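Local coordinates for inositol monophosphatase family protein (Staphylococcus aureus subsp. aureus MSSA476, PDB 4I3Y), which probably hydrolyses inositol monophosphates to inositol and phosphate with the help of magnesium, and is inhibited by lithium, at residues 10-15 with 121-126; 185-188 with 193-196; 218-223 with 236-241. One frame throughout, in Å; residues are numbered along the deposited sequence.

Contact 1. Residues 10-15 with 121-126; sequences KTLQQI and PMLSYV
Leu12 and Leu123 bring the first turn of helix 12-35 up against strand 120-128, their CA atoms 7.8 Å apart, the smallest such separation between 10-15 and 121-126. No hydrogen bond crosses; side chains and one carbonyl, Met122 O, make the contact. Thr11 sits at the N-cap, where its short hydroxyl side chain suits the task: OG1 accepts from Gln14 N at 2.8 Å, tying off the first turn. On the strand, Met122 and Leu123 both face Tyr115 in a classic beta bulge, which lets two consecutive residues point their CB atoms at the helix.

Leu12 fits this position because its two methyls fork over both of them. CD1 lies 3.8 Å from Met122 O, while CD2 rests 3.9 Å from Leu123 CG, the two leucine side chains running past each other in opposite directions. Met122 offers mainly its CB, 4.1 Å from Leu12 CD2, and meets Leu12 nearly at a right angle; a bend at chi2 (-57°) carries its sulfur end away. Leu123 holds CG anti to its carbonyl carbon (chi1 -59°). Beta-branched Ile15 takes its CD1 branch, CG2 to CD1 at a tight 3.3 Å, while Leu12 takes CG and CD2.

Tyr125 packs on Ile19, Cys20 and Leu23 farther along the helix and its OH bonds Asp16 OD1. The contact thus packs N-terminal helix 12-35 on the seven-stranded sheet, where strands 110-117 and 133-138 flank strand 120-128, in keeping with the family's layered alpha/beta build; helix 219-225 touches Pro121 and Ser124.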
ATOM      1  N   LYS A  10     -24.226 -27.450 -12.949  1.00 29.13           N
ATOM      2  CA  LYS A  10     -22.768 -27.381 -13.003  1.00 26.71           C
ATOM      3  C   LYS A  10     -22.090 -27.669 -11.677  1.00 23.55           C
ATOM      4  O   LYS A  10     -22.660 -27.434 -10.591  1.00 22.42           O
ATOM      5  CB  LYS A  10     -22.351 -26.006 -13.474  1.00 23.89           C
ATOM      6  CG  LYS A  10     -22.880 -25.688 -14.840  1.00 28.59           C
ATOM      7  CD  LYS A  10     -22.781 -24.172 -15.019  1.00 31.96           C
ATOM      8  CE  LYS A  10     -23.479 -23.736 -16.287  1.00 33.82           C
ATOM      9  NZ  LYS A  10     -22.991 -24.653 -17.357  1.00 38.55           N
ATOM     10  N   THR A  11     -20.856 -28.163 -11.747  1.00 20.12           N
ATOM     11  CA  THR A  11     -20.094 -28.308 -10.553  1.00 18.07           C
ATOM     12  C   THR A  11     -19.594 -26.921 -10.047  1.00 18.76           C
ATOM     13  O   THR A  11     -19.520 -25.962 -10.811  1.00 19.13           O
ATOM     14  CB  THR A  11     -18.905 -29.261 -10.787  1.00 19.36           C
ATOM     15  OG1 THR A  11     -17.872 -28.601 -11.539  1.00 15.47           O
ATOM     16  CG2 THR A  11     -19.349 -30.699 -11.381  1.00 17.59           C
ATOM     17  N   LEU A  12     -19.194 -26.820  -8.796  1.00 19.05           N
ATOM     18  CA  LEU A  12     -18.504 -25.571  -8.379  1.00 21.73           C
ATOM     19  C   LEU A  12     -17.276 -25.278  -9.248  1.00 20.89           C
ATOM     20  O   LEU A  12     -17.021 -24.134  -9.604  1.00 20.34           O
ATOM     21  CB  LEU A  12     -18.106 -25.602  -6.883  1.00 21.17           C
ATOM     22  CG  LEU A  12     -19.172 -25.017  -5.945  1.00 24.81           C
ATOM     23  CD1 LEU A  12     -18.515 -24.729  -4.620  1.00 26.65           C
ATOM     24  CD2 LEU A  12     -19.895 -23.765  -6.438  1.00 21.48           C
ATOM     25  N   GLN A  13     -16.507 -26.320  -9.580  1.00 21.07           N
ATOM     26  CA  GLN A  13     -15.319 -26.092 -10.406  1.00 19.88           C
ATOM     27  C   GLN A  13     -15.649 -25.624 -11.772  1.00 18.91           C
ATOM     28  O   GLN A  13     -14.932 -24.739 -12.324  1.00 18.42           O
ATOM     29  CB  GLN A  13     -14.240 -27.233 -10.358  1.00 22.69           C
ATOM     30  CG  GLN A  13     -14.571 -28.498  -9.600  1.00 29.25           C
ATOM     31  CD  GLN A  13     -14.958 -28.375  -8.117  1.00 27.37           C
ATOM     32  OE1 GLN A  13     -14.247 -27.778  -7.268  1.00 31.27           O
ATOM     33  NE2 GLN A  13     -16.069 -28.998  -7.792  1.00 29.37           N
ATOM     34  N   GLN A  14     -16.757 -26.115 -12.335  1.00 15.84           N
ATOM     35  CA  GLN A  14     -17.190 -25.530 -13.627  1.00 16.00           C
ATOM     36  C   GLN A  14     -17.616 -24.080 -13.504  1.00 15.92           C
ATOM     37  O   GLN A  14     -17.374 -23.242 -14.387  1.00 15.38           O
ATOM     38  CB  GLN A  14     -18.355 -26.299 -14.228  1.00 16.43           C
ATOM     39  CG  GLN A  14     -17.961 -27.713 -14.625  1.00 17.64           C
ATOM     40  CD  GLN A  14     -19.165 -28.500 -15.115  1.00 20.76           C
ATOM     41  OE1 GLN A  14     -19.112 -29.081 -16.202  1.00 22.43           O
ATOM     42  NE2 GLN A  14     -20.237 -28.525 -14.338  1.00 16.27           N
ATOM     43  N   ILE A  15     -18.280 -23.772 -12.416  1.00 15.93           N
ATOM     44  CA  ILE A  15     -18.613 -22.362 -12.240  1.00 17.19           C
ATOM     45  C   ILE A  15     -17.291 -21.569 -12.048  1.00 16.02           C
ATOM     46  O   ILE A  15     -17.077 -20.524 -12.686  1.00 16.57           O
ATOM     47  CB  ILE A  15     -19.592 -22.144 -11.075  1.00 17.00           C
ATOM     48  CG1 ILE A  15     -20.871 -23.058 -11.231  1.00 20.53           C
ATOM     49  CG2 ILE A  15     -19.862 -20.647 -10.959  1.00 17.57           C
ATOM     50  CD1 ILE A  15     -21.815 -23.100 -10.008  1.00 21.97           C
ATOM     51  N   PRO A 121     -21.953 -18.942   1.463  1.00 18.93           N
ATOM     52  CA  PRO A 121     -20.820 -18.566   0.568  1.00 18.75           C
ATOM     53  C   PRO A 121     -20.248 -19.864  -0.048  1.00 18.03           C
ATOM     54  O   PRO A 121     -19.852 -20.765   0.707  1.00 18.26           O
ATOM     55  CB  PRO A 121     -19.753 -18.005   1.553  1.00 15.90           C
ATOM     56  CG  PRO A 121     -20.473 -17.679   2.789  1.00 17.21           C
ATOM     57  CD  PRO A 121     -21.663 -18.655   2.883  1.00 16.84           C
ATOM     58  N   MET A 122     -20.220 -19.927  -1.375  1.00 18.30           N
ATOM     59  CA  MET A 122     -19.673 -21.037  -2.140  1.00 17.90           C
ATOM     60  C   MET A 122     -18.409 -20.652  -2.962  1.00 16.40           C
ATOM     61  O   MET A 122     -17.467 -21.457  -3.036  1.00 16.39           O
ATOM     62  CB  MET A 122     -20.738 -21.619  -3.095  1.00 19.09           C
ATOM     63  CG  MET A 122     -21.972 -22.206  -2.403  1.00 21.35           C
ATOM     64  SD  MET A 122     -21.508 -23.496  -1.235  1.00 25.65           S
ATOM     65  CE  MET A 122     -23.077 -24.039  -0.578  1.00 31.45           C
ATOM     66  N   LEU A 123     -18.442 -19.484  -3.613  1.00 15.80           N
ATOM     67  CA  LEU A 123     -17.301 -18.969  -4.449  1.00 15.77           C
ATOM     68  C   LEU A 123     -17.050 -17.490  -4.103  1.00 14.80           C
ATOM     69  O   LEU A 123     -17.991 -16.716  -3.924  1.00 13.58           O
ATOM     70  CB  LEU A 123     -17.565 -19.081  -5.944  1.00 14.87           C
ATOM     71  CG  LEU A 123     -17.832 -20.454  -6.555  1.00 16.96           C
ATOM     72  CD1 LEU A 123     -18.304 -20.277  -8.017  1.00 16.65           C
ATOM     73  CD2 LEU A 123     -16.633 -21.396  -6.470  1.00 17.23           C
ATOM     74  N   SER A 124     -15.784 -17.131  -3.967  1.00 15.47           N
ATOM     75  CA  SER A 124     -15.374 -15.723  -3.702  1.00 16.27           C
ATOM     76  C   SER A 124     -14.168 -15.312  -4.502  1.00 15.98           C
ATOM     77  O   SER A 124     -13.297 -16.133  -4.734  1.00 15.63           O
ATOM     78  CB  SER A 124     -15.076 -15.527  -2.223  1.00 17.42           C
ATOM     79  OG  SER A 124     -16.261 -15.779  -1.490  1.00 21.24           O
ATOM     80  N   TYR A 125     -14.115 -14.043  -4.902  1.00 14.46           N
ATOM     81  CA  TYR A 125     -13.075 -13.562  -5.761  1.00 13.95           C
ATOM     82  C   TYR A 125     -12.704 -12.139  -5.374  1.00 13.94           C
ATOM     83  O   TYR A 125     -13.613 -11.294  -5.236  1.00 13.23           O
ATOM     84  CB  TYR A 125     -13.557 -13.522  -7.248  1.00 15.03           C
ATOM     85  CG  TYR A 125     -13.954 -14.892  -7.743  1.00 15.46           C
ATOM     86  CD1 TYR A 125     -12.984 -15.802  -8.191  1.00 16.71           C
ATOM     87  CD2 TYR A 125     -15.276 -15.316  -7.653  1.00 15.69           C
ATOM     88  CE1 TYR A 125     -13.343 -17.091  -8.580  1.00 18.10           C
ATOM     89  CE2 TYR A 125     -15.650 -16.595  -7.974  1.00 15.72           C
ATOM     90  CZ  TYR A 125     -14.686 -17.465  -8.477  1.00 17.22           C
ATOM     91  OH  TYR A 125     -15.090 -18.683  -8.850  1.00 15.74           O
ATOM     92  N   VAL A 126     -11.378 -11.893  -5.265  1.00 13.48           N
ATOM     93  CA  VAL A 126     -10.789 -10.558  -5.148  1.00 12.76           C
ATOM     94  C   VAL A 126      -9.684 -10.431  -6.187  1.00 12.87           C
ATOM     95  O   VAL A 126      -8.602 -11.041  -6.063  1.00 12.07           O
ATOM     96  CB  VAL A 126     -10.248 -10.218  -3.749  1.00 12.50           C
ATOM     97  CG1 VAL A 126      -9.715  -8.771  -3.761  1.00 13.15           C
ATOM     98  CG2 VAL A 126     -11.348 -10.362  -2.680  1.00 12.32           C
TER

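Contact 2. Residues 185-188 with 193-196; sequences YRLV and LDSM
Val188 and Asp194 make the tight half of this contact, with CA atoms 5.7 Å apart where the loop after strand 184-185 turns into helix 191-200. The backbone N of Val188 donates to Asp194 OD1 at 2.9 Å, nearly straight at 160°, meeting the syn side of the carboxylate 24° out of its plane. Ser164 OG is a second donor to the same oxygen, and OD2 takes Gly189 N. Three donors therefore grip a buried carboxylate and should fix its rotation; they probably also stabilise its negative charge. A short acidic side chain suits the first turn of the helix, from which it reaches back to backbone N-H groups of the preceding loop.

Val188 supplies the apolar complement. Its side chain crosses that of Leu193 at about a right angle, and the touching branch is CG1, set anti to the backbone N (chi1 -178°) and 3.9 Å from Leu193 CB. The other branch, CG2, turns to the carboxylate, 3.6 Å from Asp194 OD1.

The opposite end is looser. Leu187 adds little beyond one methyl, CD1, 3.7 Å from Asp194 OD2. Arg186 leads its guanidinium away and folds back on its neighbour, NH2 donating to Tyr185 O at 3.2 Å. This side is not solvent but the dimer interface: Arg186 NH1 bonds Asn101 OD1 of the second subunit, and Leu187 packs on Tyr185 of that subunit.

Strand 162-164 runs beside the loop, touching Arg186 and Leu187, while strand 205-208 lies against the helix through His206, which meets Asp194 and Ser195.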
ATOM      1  N   TYR A 185       0.964   0.817  11.749  1.00 12.65           N
ATOM      2  CA  TYR A 185      -0.259   1.083  10.990  1.00 13.21           C
ATOM      3  C   TYR A 185       0.088   1.255   9.511  1.00 12.61           C
ATOM      4  O   TYR A 185       1.069   1.932   9.177  1.00 10.81           O
ATOM      5  CB  TYR A 185      -0.896   2.394  11.485  1.00 14.84           C
ATOM      6  CG  TYR A 185      -1.976   2.978  10.613  1.00 15.75           C
ATOM      7  CD1 TYR A 185      -3.285   2.561  10.746  1.00 16.08           C
ATOM      8  CD2 TYR A 185      -1.689   3.971   9.663  1.00 17.85           C
ATOM      9  CE1 TYR A 185      -4.293   3.088   9.958  1.00 16.66           C
ATOM     10  CE2 TYR A 185      -2.699   4.479   8.824  1.00 17.63           C
ATOM     11  CZ  TYR A 185      -4.011   4.053   8.988  1.00 18.72           C
ATOM     12  OH  TYR A 185      -5.094   4.593   8.233  1.00 18.63           O
ATOM     13  N   ARG A 186      -0.774   0.723   8.649  1.00 11.83           N
ATOM     14  CA  ARG A 186      -0.596   0.787   7.232  1.00 12.48           C
ATOM     15  C   ARG A 186      -2.021   0.961   6.641  1.00 13.55           C
ATOM     16  O   ARG A 186      -3.033   0.570   7.268  1.00 12.63           O
ATOM     17  CB  ARG A 186       0.244  -0.461   6.708  1.00 14.45           C
ATOM     18  CG  ARG A 186       1.624   0.007   6.134  1.00 18.26           C
ATOM     19  CD  ARG A 186       2.957  -0.652   6.477  1.00 20.30           C
ATOM     20  NE  ARG A 186       3.325   0.194   7.493  1.00 21.03           N
ATOM     21  CZ  ARG A 186       4.361   0.275   8.289  1.00 18.84           C
ATOM     22  NH1 ARG A 186       5.480  -0.429   8.250  1.00 18.47           N
ATOM     23  NH2 ARG A 186       4.147   1.160   9.226  1.00 17.27           N
ATOM     24  N   LEU A 187      -2.124   1.534   5.446  1.00 12.06           N
ATOM     25  CA  LEU A 187      -3.412   1.497   4.738  1.00 11.52           C
ATOM     26  C   LEU A 187      -3.249   1.377   3.262  1.00 11.28           C
ATOM     27  O   LEU A 187      -2.676   2.285   2.609  1.00 11.44           O
ATOM     28  CB  LEU A 187      -4.291   2.693   5.102  1.00 10.00           C
ATOM     29  CG  LEU A 187      -5.661   2.839   4.412  1.00 10.07           C
ATOM     30  CD1 LEU A 187      -6.668   1.732   4.784  1.00  8.73           C
ATOM     31  CD2 LEU A 187      -6.271   4.142   4.854  1.00  9.43           C
ATOM     32  N   VAL A 188      -3.784   0.306   2.692  1.00 10.18           N
ATOM     33  CA  VAL A 188      -3.845   0.190   1.196  1.00 10.44           C
ATOM     34  C   VAL A 188      -4.994   1.082   0.618  1.00 11.21           C
ATOM     35  O   VAL A 188      -4.826   1.747  -0.424  1.00 11.03           O
ATOM     36  CB  VAL A 188      -4.047  -1.287   0.752  1.00  9.65           C
ATOM     37  CG1 VAL A 188      -4.054  -1.403  -0.751  1.00  9.97           C
ATOM     38  CG2 VAL A 188      -2.959  -2.215   1.349  1.00  8.92           C
ATOM     39  N   LEU A 193      -8.473  -5.383  -0.671  1.00 11.27           N
ATOM     40  CA  LEU A 193      -7.032  -5.584  -0.636  1.00 10.65           C
ATOM     41  C   LEU A 193      -6.474  -5.566   0.787  1.00 10.58           C
ATOM     42  O   LEU A 193      -5.571  -6.381   1.166  1.00 10.04           O
ATOM     43  CB  LEU A 193      -6.333  -4.476  -1.472  1.00 10.23           C
ATOM     44  CG  LEU A 193      -6.623  -4.685  -2.991  1.00 10.62           C
ATOM     45  CD1 LEU A 193      -5.822  -3.627  -3.746  1.00 11.20           C
ATOM     46  CD2 LEU A 193      -6.326  -6.093  -3.553  1.00  9.78           C
ATOM     47  N   ASP A 194      -6.944  -4.603   1.581  1.00 10.88           N
ATOM     48  CA  ASP A 194      -6.523  -4.575   2.967  1.00 11.08           C
ATOM     49  C   ASP A 194      -7.008  -5.899   3.611  1.00 12.21           C
ATOM     50  O   ASP A 194      -6.320  -6.445   4.509  1.00 12.39           O
ATOM     51  CB  ASP A 194      -7.157  -3.381   3.728  1.00 11.23           C
ATOM     52  CG  ASP A 194      -6.499  -2.035   3.422  1.00 11.53           C
ATOM     53  OD1 ASP A 194      -5.395  -1.716   3.992  1.00 10.89           O
ATOM     54  OD2 ASP A 194      -7.166  -1.252   2.664  1.00 11.58           O
ATOM     55  N   SER A 195      -8.164  -6.447   3.166  1.00 11.81           N
ATOM     56  CA  SER A 195      -8.620  -7.768   3.740  1.00 12.57           C
ATOM     57  C   SER A 195      -7.692  -8.885   3.383  1.00 12.51           C
ATOM     58  O   SER A 195      -7.331  -9.714   4.227  1.00 12.67           O
ATOM     59  CB  SER A 195     -10.030  -8.118   3.316  1.00 12.64           C
ATOM     60  OG  SER A 195     -10.886  -7.113   3.822  1.00 14.27           O
ATOM     61  N   MET A 196      -7.240  -8.882   2.131  1.00 14.07           N
ATOM     62  CA  MET A 196      -6.346  -9.947   1.687  1.00 14.45           C
ATOM     63  C   MET A 196      -4.994  -9.859   2.398  1.00 13.88           C
ATOM     64  O   MET A 196      -4.325 -10.875   2.582  1.00 13.33           O
ATOM     65  CB  MET A 196      -6.100  -9.898   0.177  1.00 15.51           C
ATOM     66  CG  MET A 196      -7.251 -10.383  -0.687  1.00 18.92           C
ATOM     67  SD  MET A 196      -7.895 -12.058  -0.248  1.00 21.44           S
ATOM     68  CE  MET A 196      -9.422 -11.512   0.533  1.00 19.16           C
TER

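Contact 3. Residues 218-223 with 236-241; sequences AQFLFA and KAIDHL
Phe220, on helix 219-225, faces an irregular chain segment at His240, their CA atoms 8.3 Å apart, with no hydrogen bond between 218-223 and 236-241. A single aromatic side chain bridges the gap, and its length is what suits it to the place. With CG anti to the carbonyl carbon (chi1 -70°), the ring projects from the helix and its far end enters the bend formed by Ile238 and His240.

The side chain of Phe220 crosses that of Ile238 obliquely and that of His240 at about a right angle. CE2 lies 3.6 Å from His240 CB, whereas CZ is 3.9 Å from Ile238 CB, so the end of the ring touches the beta carbons of both. CE1 also approaches a polar atom, Ile238 O, at 3.6 Å. Ile238 is the buried partner, its branched CB giving a broad apolar surface. Of its side chain, His240 offers the CB: with CG placed between the backbone N and the carbonyl carbon (chi1 69°), the imidazole swings away to stack on the ring of Phe116.

Asp239, between them, points its CB away from the helix. Its OD1 accepts from Leu241 N at 2.9 Å, from 54° above the carboxylate plane, making an Asx turn that shapes the chain at His240.

Met230 of strand 229-232 also packs on Phe220. The loop between strands 229-232 and 246-249 is thus packed on helix 219-225, which itself lies on strand 120-128, in keeping with the family's layered alpha/beta build. Carbon packing makes this join; the one polar atom at the ring, Ile238 O, has its hydrogen-bond partner outside both segments, a glycerol probably from the crystallisation liquor.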
ATOM      1  N   ALA A 218     -16.824 -11.084  -0.639  1.00 12.78           N
ATOM      2  CA  ALA A 218     -15.935 -12.229  -0.889  1.00 12.24           C
ATOM      3  C   ALA A 218     -15.228 -12.729   0.367  1.00 12.24           C
ATOM      4  O   ALA A 218     -14.859 -13.915   0.462  1.00 12.44           O
ATOM      5  CB  ALA A 218     -14.877 -11.816  -1.909  1.00 11.92           C
ATOM      6  N   GLN A 219     -14.997 -11.804   1.300  1.00 11.24           N
ATOM      7  CA  GLN A 219     -14.184 -12.057   2.451  1.00 12.30           C
ATOM      8  C   GLN A 219     -14.748 -13.147   3.394  1.00 13.36           C
ATOM      9  O   GLN A 219     -13.956 -13.851   4.077  1.00 12.58           O
ATOM     10  CB  GLN A 219     -13.945 -10.755   3.230  1.00 12.19           C
ATOM     11  CG  GLN A 219     -13.021  -9.750   2.540  1.00 11.98           C
ATOM     12  CD  GLN A 219     -13.752  -8.761   1.661  1.00 13.01           C
ATOM     13  OE1 GLN A 219     -14.573  -9.149   0.794  1.00 12.92           O
ATOM     14  NE2 GLN A 219     -13.396  -7.474   1.788  1.00 13.13           N
ATOM     15  N   PHE A 220     -16.089 -13.293   3.451  1.00 13.31           N
ATOM     16  CA  PHE A 220     -16.689 -14.365   4.284  1.00 13.50           C
ATOM     17  C   PHE A 220     -16.060 -15.694   4.021  1.00 14.28           C
ATOM     18  O   PHE A 220     -15.674 -16.388   4.948  1.00 16.82           O
ATOM     19  CB  PHE A 220     -18.198 -14.530   4.042  1.00 12.88           C
ATOM     20  CG  PHE A 220     -19.043 -13.377   4.571  1.00 13.44           C
ATOM     21  CD1 PHE A 220     -19.452 -13.349   5.899  1.00 13.56           C
ATOM     22  CD2 PHE A 220     -19.457 -12.336   3.713  1.00 13.62           C
ATOM     23  CE1 PHE A 220     -20.234 -12.282   6.355  1.00 14.20           C
ATOM     24  CE2 PHE A 220     -20.214 -11.289   4.172  1.00 12.73           C
ATOM     25  CZ  PHE A 220     -20.588 -11.250   5.513  1.00 13.38           C
ATOM     26  N   LEU A 221     -15.985 -16.102   2.754  1.00 13.87           N
ATOM     27  CA  LEU A 221     -15.485 -17.464   2.501  1.00 13.07           C
ATOM     28  C   LEU A 221     -13.982 -17.555   2.737  1.00 12.68           C
ATOM     29  O   LEU A 221     -13.472 -18.598   3.236  1.00 11.72           O
ATOM     30  CB  LEU A 221     -15.891 -17.908   1.076  1.00 12.97           C
ATOM     31  CG  LEU A 221     -15.491 -19.302   0.670  1.00 13.44           C
ATOM     32  CD1 LEU A 221     -16.124 -20.267   1.638  1.00 15.45           C
ATOM     33  CD2 LEU A 221     -15.948 -19.595  -0.775  1.00 13.49           C
ATOM     34  N   PHE A 222     -13.245 -16.455   2.428  1.00 12.76           N
ATOM     35  CA  PHE A 222     -11.824 -16.423   2.773  1.00 12.04           C
ATOM     36  C   PHE A 222     -11.627 -16.631   4.269  1.00 13.24           C
ATOM     37  O   PHE A 222     -10.718 -17.354   4.668  1.00 13.36           O
ATOM     38  CB  PHE A 222     -11.143 -15.141   2.274  1.00 12.41           C
ATOM     39  CG  PHE A 222     -10.900 -15.110   0.769  1.00 13.05           C
ATOM     40  CD1 PHE A 222      -9.743 -15.676   0.218  1.00 14.83           C
ATOM     41  CD2 PHE A 222     -11.791 -14.484  -0.086  1.00 13.66           C
ATOM     42  CE1 PHE A 222      -9.532 -15.672  -1.162  1.00 15.14           C
ATOM     43  CE2 PHE A 222     -11.586 -14.460  -1.469  1.00 13.70           C
ATOM     44  CZ  PHE A 222     -10.447 -15.029  -2.006  1.00 14.64           C
ATOM     45  N   ALA A 223     -12.447 -15.964   5.092  1.00 13.76           N
ATOM     46  CA  ALA A 223     -12.273 -15.988   6.551  1.00 14.97           C
ATOM     47  C   ALA A 223     -12.583 -17.412   7.066  1.00 15.54           C
ATOM     48  O   ALA A 223     -11.822 -17.975   7.846  1.00 15.65           O
ATOM     49  CB  ALA A 223     -13.188 -14.949   7.226  1.00 13.20           C
ATOM     50  N   LYS A 236     -20.405 -10.113  16.411  1.00 21.18           N
ATOM     51  CA  LYS A 236     -21.465 -10.976  15.929  1.00 24.64           C
ATOM     52  C   LYS A 236     -21.251 -11.379  14.464  1.00 25.31           C
ATOM     53  O   LYS A 236     -20.370 -10.838  13.788  1.00 22.22           O
ATOM     54  CB  LYS A 236     -22.837 -10.276  16.113  1.00 29.48           C
ATOM     55  CG  LYS A 236     -23.501 -10.503  17.474  1.00 30.91           C
ATOM     56  CD  LYS A 236     -23.319  -9.257  18.313  1.00 36.66           C
ATOM     57  CE  LYS A 236     -24.430  -8.234  18.084  1.00 44.67           C
ATOM     58  NZ  LYS A 236     -25.551  -8.412  19.058  1.00 47.71           N
ATOM     59  N   ALA A 237     -22.059 -12.322  13.964  1.00 24.95           N
ATOM     60  CA  ALA A 237     -22.138 -12.600  12.511  1.00 22.35           C
ATOM     61  C   ALA A 237     -22.682 -11.382  11.770  1.00 22.38           C
ATOM     62  O   ALA A 237     -23.527 -10.648  12.287  1.00 21.70           O
ATOM     63  CB  ALA A 237     -23.012 -13.818  12.231  1.00 21.36           C
ATOM     64  N   ILE A 238     -22.178 -11.180  10.555  1.00 20.31           N
ATOM     65  CA  ILE A 238     -22.622 -10.123   9.679  1.00 18.95           C
ATOM     66  C   ILE A 238     -23.599 -10.665   8.684  1.00 19.19           C
ATOM     67  O   ILE A 238     -23.376 -11.718   8.069  1.00 18.51           O
ATOM     68  CB  ILE A 238     -21.419  -9.538   8.866  1.00 16.97           C
ATOM     69  CG1 ILE A 238     -20.294  -9.104   9.823  1.00 17.04           C
ATOM     70  CG2 ILE A 238     -21.876  -8.427   7.935  1.00 17.30           C
ATOM     71  CD1 ILE A 238     -18.917  -9.110   9.205  1.00 18.20           C
ATOM     72  N   ASP A 239     -24.667  -9.913   8.465  1.00 19.77           N
ATOM     73  CA  ASP A 239     -25.553 -10.231   7.377  1.00 20.33           C
ATOM     74  C   ASP A 239     -24.886  -9.864   6.036  1.00 17.18           C
ATOM     75  O   ASP A 239     -24.702  -8.687   5.718  1.00 16.99           O
ATOM     76  CB  ASP A 239     -26.806  -9.380   7.553  1.00 21.73           C
ATOM     77  CG  ASP A 239     -27.944  -9.809   6.645  1.00 24.73           C
ATOM     78  OD1 ASP A 239     -27.760 -10.579   5.654  1.00 25.58           O
ATOM     79  OD2 ASP A 239     -29.034  -9.300   6.900  1.00 28.80           O
ATOM     80  N   HIS A 240     -24.598 -10.853   5.199  1.00 19.13           N
ATOM     81  CA  HIS A 240     -24.005 -10.531   3.872  1.00 17.86           C
ATOM     82  C   HIS A 240     -24.932  -9.696   3.009  1.00 17.91           C
ATOM     83  O   HIS A 240     -24.507  -9.050   2.037  1.00 17.34           O
ATOM     84  CB  HIS A 240     -23.601 -11.805   3.111  1.00 18.12           C
ATOM     85  CG  HIS A 240     -24.776 -12.646   2.659  1.00 19.36           C
ATOM     86  ND1 HIS A 240     -25.471 -13.480   3.505  1.00 21.36           N
ATOM     87  CD2 HIS A 240     -25.364 -12.779   1.443  1.00 21.26           C
ATOM     88  CE1 HIS A 240     -26.446 -14.085   2.836  1.00 23.20           C
ATOM     89  NE2 HIS A 240     -26.382 -13.700   1.570  1.00 23.93           N
ATOM     90  N   LEU A 241     -26.226  -9.743   3.284  1.00 18.73           N
ATOM     91  CA  LEU A 241     -27.173  -8.919   2.487  1.00 20.90           C
ATOM     92  C   LEU A 241     -27.146  -7.435   2.854  1.00 21.04           C
ATOM     93  O   LEU A 241     -27.521  -6.578   2.076  1.00 22.30           O
ATOM     94  CB  LEU A 241     -28.591  -9.470   2.646  1.00 26.81           C
ATOM     95  CG  LEU A 241     -29.220 -10.427   1.632  1.00 29.71           C
ATOM     96  CD1 LEU A 241     -28.218 -11.157   0.735  1.00 30.08           C
ATOM     97  CD2 LEU A 241     -30.228 -11.377   2.281  1.00 30.30           C
TER

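How the contacts relate
Contact 2 is the most buried and the only one of the three with a hydrogen bond between its segments; it also borders the second subunit, which touches neither of the others. Contacts 1 and 3 are partly buried and apolar, each joining a helix to another element, contact 1 through an interlock of Leu12, Ile15, Met122 and Leu123, contact 3 through a single aromatic ring. They share a neighbourhood: Leu221 and Ala218 of contact 3 pack on strand 120-128 of contact 1. A probable hydrogen bond from Gln219 NE2 to Ser195 OG connects contacts 3 and 2, whereas Met196 touches both Val126 and Phe222, bringing all three together.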